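Local coordinates for hemolysin-related protein (Vibrio cholerae serotype O1, PDB 6MLT) that is a secreted, metal- and carbohydrate-binding protein of the biofilm matrix that probably contributes to biofilm adhesion, at residues I149-I154 against W573-F578; S185-S190 against G194-F199; L204-N207 against Y211-Q214; N228-G231 against P235-V238. One frame throughout, in Å; residues are numbered along the deposited sequence.

Contact 1: residues I149-I154 against W573-F578. With NA (sodium ion), chain E.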
loop_
_atom_site.group_PDB
_atom_site.type_symbol
_atom_site.label_atom_id
_atom_site.label_comp_id
_atom_site.label_asym_id
_atom_site.label_seq_id
_atom_site.Cartn_x
_atom_site.Cartn_y
_atom_site.Cartn_z
ATOM N N ILE A 149 -13.653 -8.786 6.682
ATOM C CA ILE A 149 -12.723 -9.397 7.618
ATOM C C ILE A 149 -11.314 -9.135 7.110
ATOM O O ILE A 149 -11.021 -9.373 5.933
ATOM C CB ILE A 149 -12.978 -10.908 7.769
ATOM C CG1 ILE A 149 -14.366 -11.139 8.376
ATOM C CG2 ILE A 149 -11.899 -11.543 8.623
ATOM C CD1 ILE A 149 -14.785 -12.587 8.435
ATOM N N ALA A 150 -10.453 -8.632 7.991
ATOM C CA ALA A 150 -9.042 -8.448 7.693
ATOM C C ALA A 150 -8.222 -9.236 8.709
ATOM O O ALA A 150 -8.655 -9.448 9.848
ATOM C CB ALA A 150 -8.648 -6.974 7.720
ATOM N N LEU A 151 -7.043 -9.677 8.284
ATOM C CA LEU A 151 -6.182 -10.545 9.083
ATOM C C LEU A 151 -4.825 -9.885 9.263
ATOM O O LEU A 151 -4.157 -9.556 8.275
ATOM C CB LEU A 151 -6.016 -11.904 8.407
ATOM C CG LEU A 151 -7.320 -12.594 8.004
ATOM C CD1 LEU A 151 -7.026 -13.825 7.168
ATOM C CD2 LEU A 151 -8.132 -12.958 9.233
ATOM N N ALA A 152 -4.402 -9.723 10.516
ATOM C CA ALA A 152 -3.111 -9.107 10.797
ATOM C C ALA A 152 -2.669 -9.462 12.205
ATOM O O ALA A 152 -3.496 -9.730 13.082
ATOM C CB ALA A 152 -3.167 -7.582 10.642
ATOM N N ASP A 153 -1.352 -9.463 12.411
ATOM C CA ASP A 153 -0.782 -9.514 13.755
ATOM C C ASP A 153 -0.643 -8.072 14.220
ATOM O O ASP A 153 0.309 -7.378 13.851
ATOM C CB ASP A 153 0.559 -10.239 13.763
ATOM C CG ASP A 153 1.183 -10.319 15.163
ATOM O OD1 ASP A 153 0.634 -9.734 16.126
ATOM O OD2 ASP A 153 2.230 -10.986 15.301
ATOM N N ILE A 154 -1.595 -7.613 15.038
ATOM C CA ILE A 154 -1.685 -6.187 15.338
ATOM C C ILE A 154 -0.896 -5.787 16.572
ATOM O O ILE A 154 -0.689 -4.583 16.790
ATOM C CB ILE A 154 -3.154 -5.745 15.499
ATOM C CG1 ILE A 154 -3.817 -6.468 16.682
ATOM C CG2 ILE A 154 -3.908 -5.981 14.196
ATOM C CD1 ILE A 154 -5.269 -6.090 16.902
ATOM N N TRP A 573 -4.070 -12.693 -3.256
ATOM C CA TRP A 573 -4.978 -11.588 -2.947
ATOM C C TRP A 573 -5.936 -12.139 -1.895
ATOM O O TRP A 573 -7.007 -12.660 -2.216
ATOM C CB TRP A 573 -5.704 -11.096 -4.189
ATOM C CG TRP A 573 -6.434 -9.808 -3.979
ATOM C CD1 TRP A 573 -7.523 -9.607 -3.186
ATOM C CD2 TRP A 573 -6.135 -8.544 -4.584
ATOM N NE1 TRP A 573 -7.927 -8.291 -3.257
ATOM C CE2 TRP A 573 -7.086 -7.617 -4.106
ATOM C CE3 TRP A 573 -5.154 -8.107 -5.481
ATOM C CZ2 TRP A 573 -7.090 -6.279 -4.500
ATOM C CZ3 TRP A 573 -5.157 -6.774 -5.872
ATOM C CH2 TRP A 573 -6.122 -5.875 -5.378
ATOM N N ASN A 574 -5.533 -12.037 -0.635
ATOM C CA ASN A 574 -6.094 -12.900 0.391
ATOM C C ASN A 574 -7.235 -12.262 1.170
ATOM O O ASN A 574 -7.880 -12.957 1.964
ATOM C CB ASN A 574 -4.994 -13.322 1.363
ATOM C CG ASN A 574 -4.529 -12.178 2.219
ATOM O OD1 ASN A 574 -4.029 -11.174 1.707
ATOM N ND2 ASN A 574 -4.714 -12.302 3.519
ATOM N N GLN A 575 -7.506 -10.976 0.964
ATOM C CA GLN A 575 -8.573 -10.294 1.681
ATOM C C GLN A 575 -8.989 -9.076 0.872
ATOM O O GLN A 575 -8.290 -8.642 -0.044
ATOM C CB GLN A 575 -8.135 -9.904 3.102
ATOM C CG GLN A 575 -6.990 -8.909 3.167
ATOM C CD GLN A 575 -6.522 -8.623 4.583
ATOM O OE1 GLN A 575 -6.641 -9.467 5.479
ATOM N NE2 GLN A 575 -5.964 -7.441 4.785
ATOM N N TYR A 576 -10.146 -8.528 1.228
ATOM C CA TYR A 576 -10.684 -7.386 0.497
ATOM C C TYR A 576 -9.809 -6.150 0.670
ATOM O O TYR A 576 -9.659 -5.351 -0.263
ATOM C CB TYR A 576 -12.109 -7.117 0.975
ATOM C CG TYR A 576 -12.837 -6.053 0.211
ATOM C CD1 TYR A 576 -12.758 -4.727 0.604
ATOM C CD2 TYR A 576 -13.622 -6.370 -0.891
ATOM C CE1 TYR A 576 -13.429 -3.740 -0.082
ATOM C CE2 TYR A 576 -14.304 -5.381 -1.591
ATOM C CZ TYR A 576 -14.199 -4.075 -1.175
ATOM O OH TYR A 576 -14.858 -3.082 -1.850
ATOM N N ALA A 577 -9.239 -5.972 1.861
ATOM C CA ALA A 577 -8.345 -4.848 2.154
ATOM C C ALA A 577 -6.890 -5.239 1.889
ATOM O O ALA A 577 -6.016 -5.168 2.754
ATOM C CB ALA A 577 -8.538 -4.387 3.595
ATOM N N PHE A 578 -6.639 -5.644 0.648
ATOM C CA PHE A 578 -5.333 -6.153 0.260
ATOM C C PHE A 578 -4.370 -5.009 -0.040
ATOM O O PHE A 578 -4.710 -4.079 -0.778
ATOM C CB PHE A 578 -5.454 -7.054 -0.968
ATOM C CG PHE A 578 -4.132 -7.528 -1.476
ATOM C CD1 PHE A 578 -3.480 -8.578 -0.858
ATOM C CD2 PHE A 578 -3.515 -6.896 -2.542
ATOM C CE1 PHE A 578 -2.251 -9.005 -1.314
ATOM C CE2 PHE A 578 -2.282 -7.319 -2.999
ATOM C CZ PHE A 578 -1.652 -8.365 -2.389
HETATM NA NA NA E . -1.024 -10.808 17.486
HETATM O O HOH W 1 -10.164 -7.173 4.387
HETATM O O HOH W 2 -4.548 -6.819 7.310
HETATM O O HOH W 3 -3.456 -10.514 5.689
#
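The backbone carbonyl Leu151 O is gripped from the 573-578 loop through two waters, one lying 2.9 Å from Leu151 O and held by Gln575 NE2, the other 2.8 Å from Leu151 O and held by Asn574 ND2. The same residue gives its N-H directly to Gln575, with Leu151 N 2.8 Å from Gln575 OE1 and the donor tilted 19° from the plane of the side-chain carbonyl. Gln575 can do this because its CG sits between the backbone N and the carbonyl carbon (chi1 63°) and the extended chain beyond carries its amide beside Ala150 CB, 3.9 Å from Gln575 OE1. The amide's rotation is fixed from the other end: Gln575 NE2 donates to Ala577 O at 3.0 Å, nearly straight, closing over the inverse gamma turn centred on Ala577. Glutamine suits the place, offering an acceptor and a donor to buried backbone groups. A third water joins Ile149 O to Ala577 N, and Asp153 OD1 binds a sodium ion away from the touching residues. The irregular loop meets the edge strand 150-152, whose Ala150 and Ala152 pair with strand 161-164, while Ile149, Leu151 and Gln575 touch Ala101 of strand 101-103 and Ala577 reaches Ile186 of strand 185-188.

Contact 2: residues S185-S190 against G194-F199. With NA (sodium ion), chain F.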
loop_
_atom_site.group_PDB
_atom_site.type_symbol
_atom_site.label_atom_id
_atom_site.label_comp_id
_atom_site.label_asym_id
_atom_site.label_seq_id
_atom_site.Cartn_x
_atom_site.Cartn_y
_atom_site.Cartn_z
ATOM N N SER A 185 -12.930 -2.795 8.507
ATOM C CA SER A 185 -11.903 -2.583 9.518
ATOM C C SER A 185 -10.537 -2.787 8.881
ATOM O O SER A 185 -10.368 -3.686 8.056
ATOM C CB SER A 185 -12.050 -3.559 10.706
ATOM O OG SER A 185 -13.375 -3.600 11.199
ATOM N N ILE A 186 -9.558 -1.958 9.267
ATOM C CA ILE A 186 -8.165 -2.178 8.895
ATOM C C ILE A 186 -7.283 -1.882 10.102
ATOM O O ILE A 186 -7.703 -1.240 11.065
ATOM C CB ILE A 186 -7.713 -1.320 7.687
ATOM C CG1 ILE A 186 -7.760 0.178 8.016
ATOM C CG2 ILE A 186 -8.576 -1.615 6.467
ATOM C CD1 ILE A 186 -6.922 1.022 7.052
ATOM N N ALA A 187 -6.036 -2.343 10.030
ATOM C CA ALA A 187 -5.062 -2.105 11.085
ATOM C C ALA A 187 -3.808 -1.463 10.507
ATOM O O ALA A 187 -3.345 -1.850 9.430
ATOM C CB ALA A 187 -4.684 -3.402 11.798
ATOM N N PHE A 188 -3.256 -0.493 11.235
ATOM C CA PHE A 188 -1.990 0.120 10.864
ATOM C C PHE A 188 -1.438 0.842 12.080
ATOM O O PHE A 188 -2.192 1.229 12.981
ATOM C CB PHE A 188 -2.146 1.081 9.677
ATOM C CG PHE A 188 -2.905 2.338 9.999
ATOM C CD1 PHE A 188 -4.280 2.317 10.146
ATOM C CD2 PHE A 188 -2.241 3.549 10.126
ATOM C CE1 PHE A 188 -4.980 3.478 10.434
ATOM C CE2 PHE A 188 -2.931 4.713 10.409
ATOM C CZ PHE A 188 -4.302 4.681 10.564
ATOM N N ASP A 189 -0.114 0.997 12.106
ATOM C CA ASP A 189 0.561 1.734 13.171
ATOM C C ASP A 189 0.393 3.220 12.893
ATOM O O ASP A 189 1.101 3.796 12.066
ATOM C CB ASP A 189 2.032 1.343 13.246
ATOM C CG ASP A 189 2.737 1.920 14.469
ATOM O OD1 ASP A 189 2.126 2.732 15.202
ATOM O OD2 ASP A 189 3.910 1.561 14.700
ATOM N N SER A 190 -0.553 3.848 13.588
ATOM C CA SER A 190 -0.888 5.243 13.339
ATOM C C SER A 190 0.096 6.214 13.970
ATOM O O SER A 190 0.177 7.364 13.531
ATOM C CB SER A 190 -2.284 5.543 13.888
ATOM O OG SER A 190 -2.255 5.531 15.304
ATOM N N GLY A 194 4.983 0.932 17.184
ATOM C CA GLY A 194 5.135 -0.480 16.924
ATOM C C GLY A 194 3.862 -1.289 17.036
ATOM O O GLY A 194 3.805 -2.405 16.509
ATOM N N GLN A 195 2.849 -0.773 17.718
ATOM C CA GLN A 195 1.550 -1.420 17.789
ATOM C C GLN A 195 0.661 -0.914 16.667
ATOM O O GLN A 195 0.748 0.244 16.260
ATOM C CB GLN A 195 0.893 -1.146 19.143
ATOM C CG GLN A 195 1.660 -1.710 20.324
ATOM C CD GLN A 195 1.687 -3.216 20.311
ATOM O OE1 GLN A 195 0.650 -3.863 20.426
ATOM N NE2 GLN A 195 2.871 -3.787 20.147
ATOM N N ARG A 196 -0.199 -1.790 16.159
ATOM C CA ARG A 196 -1.131 -1.398 15.116
ATOM C C ARG A 196 -2.482 -1.080 15.741
ATOM O O ARG A 196 -3.018 -1.869 16.527
ATOM C CB ARG A 196 -1.235 -2.486 14.049
ATOM C CG ARG A 196 0.090 -2.619 13.285
ATOM C CD ARG A 196 0.114 -3.796 12.388
ATOM N NE ARG A 196 -0.813 -3.636 11.282
ATOM C CZ ARG A 196 -0.848 -4.438 10.226
ATOM N NH1 ARG A 196 -0.002 -5.456 10.138
ATOM N NH2 ARG A 196 -1.728 -4.219 9.259
ATOM N N GLU A 197 -2.993 0.106 15.431
ATOM C CA GLU A 197 -4.332 0.499 15.824
ATOM C C GLU A 197 -5.346 -0.055 14.827
ATOM O O GLU A 197 -4.997 -0.493 13.727
ATOM C CB GLU A 197 -4.433 2.022 15.911
ATOM C CG GLU A 197 -3.675 2.659 17.088
ATOM C CD GLU A 197 -2.159 2.494 17.012
ATOM O OE1 GLU A 197 -1.536 3.021 16.061
ATOM O OE2 GLU A 197 -1.590 1.832 17.911
ATOM N N VAL A 198 -6.616 -0.041 15.228
ATOM C CA VAL A 198 -7.712 -0.574 14.425
ATOM C C VAL A 198 -8.620 0.584 14.039
ATOM O O VAL A 198 -9.113 1.315 14.907
ATOM C CB VAL A 198 -8.498 -1.658 15.183
ATOM C CG1 VAL A 198 -9.664 -2.156 14.350
ATOM C CG2 VAL A 198 -7.593 -2.821 15.546
ATOM N N PHE A 199 -8.852 0.750 12.742
ATOM C CA PHE A 199 -9.741 1.787 12.232
ATOM C C PHE A 199 -10.993 1.130 11.675
ATOM O O PHE A 199 -10.910 0.313 10.750
ATOM C CB PHE A 199 -9.067 2.629 11.153
ATOM C CG PHE A 199 -9.934 3.736 10.644
ATOM C CD1 PHE A 199 -10.101 4.890 11.385
ATOM C CD2 PHE A 199 -10.618 3.607 9.447
ATOM C CE1 PHE A 199 -10.909 5.910 10.928
ATOM C CE2 PHE A 199 -11.429 4.623 8.984
ATOM C CZ PHE A 199 -11.578 5.775 9.727
HETATM NA NA NA F . 0.741 2.332 17.021
#
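Bent at chi2 (65°), the side chain of Glu197 curls back so that its carboxylate faces Ser190, while Ser190 OG, lying between its own backbone N and carbonyl carbon (chi1 70°), turns to meet it. Glu197 OE1 thereby takes two bonds from one residue: Ser190 N, 2.8 Å from Glu197 OE1, arrives nearly along the C-O bond, and Ser190 OG, 2.7 Å from Glu197 OE1, donates from above the carboxylate plane. Both carboxylate oxygens also bind the sodium ion, joined by Asp189 OD1 at 2.3 Å from the metal and by Gln195 O. Asp189 OD2 receives Gly194 N on its syn side, so one carboxylate holds ion and loop together. Arg196, bent at chi3, reaches across to the neighbouring strand, where its NH2 lies 2.9 Å from Ala187 O, above the carbonyl plane. Its NH1 makes a salt bridge to Asp582, but its buried NE has no partner in the model. The strands pair as an antiparallel hairpin, with Ile186, Phe188 and Phe199 on one face against Leu237. Asn191 and Asp193 complete the metal shell, giving an acidic, here sodium-binding, loop that resembles the calcium loops of FG-GAP-like repeats and is consistent with a beta-propeller blade.

Contact 3: residues L204-N207 against Y211-Q214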
loop_
_atom_site.group_PDB
_atom_site.type_symbol
_atom_site.label_atom_id
_atom_site.label_comp_id
_atom_site.label_asym_id
_atom_site.label_seq_id
_atom_site.Cartn_x
_atom_site.Cartn_y
_atom_site.Cartn_z
ATOM N N LEU A 204 -10.812 5.226 15.469
ATOM C CA LEU A 204 -9.508 4.601 15.648
ATOM C C LEU A 204 -9.393 4.101 17.085
ATOM O O LEU A 204 -9.534 4.884 18.037
ATOM C CB LEU A 204 -8.364 5.568 15.325
ATOM C CG LEU A 204 -6.996 4.880 15.213
ATOM C CD1 LEU A 204 -6.934 4.031 13.949
ATOM C CD2 LEU A 204 -5.857 5.889 15.241
ATOM N N TYR A 205 -9.146 2.800 17.235
ATOM C CA TYR A 205 -8.931 2.163 18.523
ATOM C C TYR A 205 -7.489 1.690 18.644
ATOM O O TYR A 205 -6.878 1.263 17.661
ATOM C CB TYR A 205 -9.831 0.933 18.718
ATOM C CG TYR A 205 -11.301 1.106 18.422
ATOM C CD1 TYR A 205 -11.809 0.853 17.154
ATOM C CD2 TYR A 205 -12.192 1.456 19.426
ATOM C CE1 TYR A 205 -13.160 0.979 16.885
ATOM C CE2 TYR A 205 -13.549 1.580 19.166
ATOM C CZ TYR A 205 -14.023 1.345 17.895
ATOM O OH TYR A 205 -15.366 1.477 17.631
ATOM N N GLN A 206 -6.959 1.734 19.865
ATOM C CA GLN A 206 -5.806 0.902 20.179
ATOM C C GLN A 206 -6.210 -0.562 20.066
ATOM O O GLN A 206 -7.397 -0.904 20.032
ATOM C CB GLN A 206 -5.267 1.219 21.575
ATOM C CG GLN A 206 -4.653 2.603 21.677
ATOM C CD GLN A 206 -3.979 2.860 23.014
ATOM O OE1 GLN A 206 -4.581 2.681 24.071
ATOM N NE2 GLN A 206 -2.723 3.277 22.972
ATOM N N ASN A 207 -5.210 -1.442 19.985
ATOM C CA ASN A 207 -5.542 -2.837 19.732
ATOM C C ASN A 207 -6.118 -3.544 20.957
ATOM O O ASN A 207 -6.535 -4.702 20.831
ATOM C CB ASN A 207 -4.324 -3.598 19.183
ATOM C CG ASN A 207 -3.103 -3.509 20.072
ATOM O OD1 ASN A 207 -3.203 -3.359 21.288
ATOM N ND2 ASN A 207 -1.932 -3.633 19.460
ATOM N N TYR A 211 -10.347 3.814 23.012
ATOM C CA TYR A 211 -10.700 4.825 22.024
ATOM C C TYR A 211 -9.576 5.845 21.881
ATOM O O TYR A 211 -9.076 6.368 22.880
ATOM C CB TYR A 211 -11.991 5.506 22.467
ATOM C CG TYR A 211 -12.416 6.728 21.690
ATOM C CD1 TYR A 211 -11.992 7.994 22.066
ATOM C CD2 TYR A 211 -13.288 6.622 20.612
ATOM C CE1 TYR A 211 -12.403 9.119 21.378
ATOM C CE2 TYR A 211 -13.704 7.739 19.920
ATOM C CZ TYR A 211 -13.255 8.984 20.309
ATOM O OH TYR A 211 -13.666 10.100 19.634
ATOM N N LEU A 212 -9.177 6.134 20.641
ATOM C CA LEU A 212 -8.185 7.175 20.378
ATOM C C LEU A 212 -8.811 8.418 19.765
ATOM O O LEU A 212 -8.670 9.510 20.314
ATOM C CB LEU A 212 -7.075 6.645 19.463
ATOM C CG LEU A 212 -6.131 5.619 20.099
ATOM C CD1 LEU A 212 -5.197 5.056 19.046
ATOM C CD2 LEU A 212 -5.339 6.231 21.245
ATOM N N TRP A 213 -9.478 8.284 18.622
ATOM C CA TRP A 213 -10.181 9.406 18.024
ATOM C C TRP A 213 -11.219 8.874 17.052
ATOM O O TRP A 213 -11.261 7.683 16.736
ATOM C CB TRP A 213 -9.222 10.373 17.328
ATOM C CG TRP A 213 -8.283 9.787 16.310
ATOM C CD1 TRP A 213 -6.953 9.536 16.481
ATOM C CD2 TRP A 213 -8.585 9.430 14.954
ATOM N NE1 TRP A 213 -6.411 9.036 15.321
ATOM C CE2 TRP A 213 -7.390 8.964 14.368
ATOM C CE3 TRP A 213 -9.750 9.454 14.181
ATOM C CZ2 TRP A 213 -7.324 8.523 13.047
ATOM C CZ3 TRP A 213 -9.684 9.015 12.866
ATOM C CH2 TRP A 213 -8.476 8.549 12.313
ATOM N N GLN A 214 -12.054 9.786 16.571
ATOM C CA GLN A 214 -13.162 9.407 15.713
ATOM C C GLN A 214 -13.425 10.517 14.712
ATOM O O GLN A 214 -13.559 11.680 15.098
ATOM C CB GLN A 214 -14.410 9.136 16.551
ATOM C CG GLN A 214 -15.592 8.632 15.778
ATOM C CD GLN A 214 -16.665 8.099 16.702
ATOM O OE1 GLN A 214 -16.432 7.146 17.450
ATOM N NE2 GLN A 214 -17.833 8.730 16.685
#
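Leu204 lies against the indole of Trp213 at the close-packed end of this hairpin. Its CB stands over one face of the tryptophan, 3.8 Å from the centroid of the six-membered ring and 17° off the ring normal, a CH-pi contact, while Leu204 CD2 comes to 3.2 Å from Trp213 NE1, a tight fit. With CG anti to the backbone N (chi1 -168°), the leucine leans across the indole, and the tryptophan's own chi1 of 53° turns its ring back over the neighbouring strand. The flat indole face gives CB and CD2 of the leucine a broad apolar surface to lie on. Glu197 and Phe199 touch Leu204 from the next strand, and it is buried.

Toward the turn fewer atoms meet and more is exposed. The branched end of Leu212 lies across Gln206 CG, with Leu212 CD1 at 3.6 Å from Gln206 CG, and the amide carbon of Gln206 comes near Leu212 CD2. Tyr211 is exposed, and it pairs with Tyr205 across the strands without a close side-chain touch.

Leu204 N donates to Trp213 O at 2.8 Å, and Leu204 O accepts from Leu212 N at 2.9 Å and, weakly, from Trp213 N. Leu212 and Trp213 both face Leu204, a classic beta bulge. Across these segments, then, all the hydrogen bonds are backbone ones and side chains meet through apolar and CH-pi contact, the indole N-H turning to His258 O in a weak bond.

Contact 4: residues N228-G231 against P235-V238. With NA (sodium ion), chain G.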
loop_
_atom_site.group_PDB
_atom_site.type_symbol
_atom_site.label_atom_id
_atom_site.label_comp_id
_atom_site.label_asym_id
_atom_site.label_seq_id
_atom_site.Cartn_x
_atom_site.Cartn_y
_atom_site.Cartn_z
ATOM N N ASN A 228 0.924 6.977 1.899
ATOM C CA ASN A 228 1.661 8.211 2.113
ATOM C C ASN A 228 1.303 9.179 0.993
ATOM O O ASN A 228 1.595 8.917 -0.180
ATOM C CB ASN A 228 3.164 7.961 2.154
ATOM C CG ASN A 228 3.934 9.163 2.676
ATOM O OD1 ASN A 228 3.341 10.121 3.177
ATOM N ND2 ASN A 228 5.256 9.115 2.569
ATOM N N LEU A 229 0.660 10.286 1.358
ATOM C CA LEU A 229 0.154 11.247 0.387
ATOM C C LEU A 229 0.725 12.645 0.598
ATOM O O LEU A 229 0.159 13.616 0.092
ATOM C CB LEU A 229 -1.374 11.284 0.437
ATOM C CG LEU A 229 -2.059 9.963 0.094
ATOM C CD1 LEU A 229 -3.532 10.024 0.456
ATOM C CD2 LEU A 229 -1.889 9.631 -1.380
ATOM N N ASP A 230 1.829 12.772 1.326
ATOM C CA ASP A 230 2.462 14.074 1.533
ATOM C C ASP A 230 3.963 13.851 1.698
ATOM O O ASP A 230 4.503 12.837 1.247
ATOM C CB ASP A 230 1.813 14.806 2.722
ATOM C CG ASP A 230 1.958 14.052 4.025
ATOM O OD1 ASP A 230 2.811 13.144 4.105
ATOM O OD2 ASP A 230 1.208 14.368 4.973
ATOM N N GLY A 231 4.641 14.790 2.355
ATOM C CA GLY A 231 6.088 14.800 2.414
ATOM C C GLY A 231 6.725 14.245 3.671
ATOM O O GLY A 231 7.947 14.362 3.820
ATOM N N PRO A 235 1.649 7.900 8.130
ATOM C CA PRO A 235 0.565 7.398 7.283
ATOM C C PRO A 235 -0.585 8.385 7.194
ATOM O O PRO A 235 -0.885 9.122 8.137
ATOM C CB PRO A 235 0.124 6.113 7.996
ATOM C CG PRO A 235 0.410 6.384 9.437
ATOM C CD PRO A 235 1.660 7.248 9.451
ATOM N N GLU A 236 -1.217 8.398 6.028
ATOM C CA GLU A 236 -2.492 9.060 5.819
ATOM C C GLU A 236 -3.551 8.002 5.550
ATOM O O GLU A 236 -3.252 6.888 5.120
ATOM C CB GLU A 236 -2.420 10.057 4.658
ATOM C CG GLU A 236 -1.800 11.410 5.022
ATOM C CD GLU A 236 -0.277 11.399 5.019
ATOM O OE1 GLU A 236 0.321 10.919 4.029
ATOM O OE2 GLU A 236 0.324 11.876 6.006
ATOM N N LEU A 237 -4.799 8.369 5.817
ATOM C CA LEU A 237 -5.931 7.460 5.759
ATOM C C LEU A 237 -6.960 8.029 4.791
ATOM O O LEU A 237 -7.365 9.186 4.927
ATOM C CB LEU A 237 -6.528 7.295 7.157
ATOM C CG LEU A 237 -7.511 6.175 7.453
ATOM C CD1 LEU A 237 -6.872 4.808 7.253
ATOM C CD2 LEU A 237 -8.013 6.332 8.886
ATOM N N VAL A 238 -7.359 7.230 3.805
ATOM C CA VAL A 238 -8.403 7.606 2.854
ATOM C C VAL A 238 -9.678 6.875 3.243
ATOM O O VAL A 238 -9.659 5.653 3.424
ATOM C CB VAL A 238 -8.001 7.254 1.410
ATOM C CG1 VAL A 238 -9.017 7.822 0.433
ATOM C CG2 VAL A 238 -6.610 7.776 1.101
HETATM NA NA NA G . 2.679 11.180 5.216
#
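Glu236 reaches across to the 228-231 loop and can be followed outward from CB, which points toward that loop from the start of the strand. CG leaves CB anti to the carbonyl carbon, and a bend at chi2 (82°) then swings the carboxylate round to the sodium ion. Glu236 CD lies close to the metal and 3.3 Å from Asp230 OD2. At the tip both oxygens bind the sodium, Glu236 OE2 at 2.6 Å and OE1 slightly farther. Glu236 OE1 accepts from Leu229 N at 2.8 Å, an almost straight bond (175°) that, with the two metal bonds, helps to hold the carboxylate. Glu236 OE2 lies 2.8 Å from Asp230 OD2, two acceptors whose carboxylate planes are 62° apart; the cation probably offsets their mutual repulsion.

Asn228 OD1, 2.4 Å from the sodium, and Asp230 OD1, 2.3 Å from it, are further ligands, as are Asp232 and the backbone carbonyl of Lys234. This metal-binding loop joins the first two strands of an antiparallel four-stranded sheet, consistent with a beta-propeller blade of FG-GAP-like type. Asparagine suits its place, its amide oxygen binding a cation without adding charge.

Beside the polar site, Leu229 CD1 packs on Val238 CG2 at 3.9 Å, the side chains roughly perpendicular, with Ile445 touching both.

Contacts 2 and 3 belong to one four-stranded sheet, contact 2 between its first two strands and contact 3 between its last two, joined where Val198 O meets Tyr205 N. Contact 4 lies in the next sheet, whose Leu237 packs on Phe199 and Ile186 of contact 2 and on Trp213 of contact 3. Contact 1 brings in strand 150-152 of the preceding sheet; Ile154 O probably bonds to both Arg196 N and Asn207 ND2. Contacts 1 and 4 are buried, contact 2 partly so, and contact 3 is at the surface. Chemistry follows: amide and water bridges in contact 1, whose Asp153 binds a further sodium, oxygen ligands round sodium in contacts 2 and 4, a largely apolar bulged hairpin in contact 3.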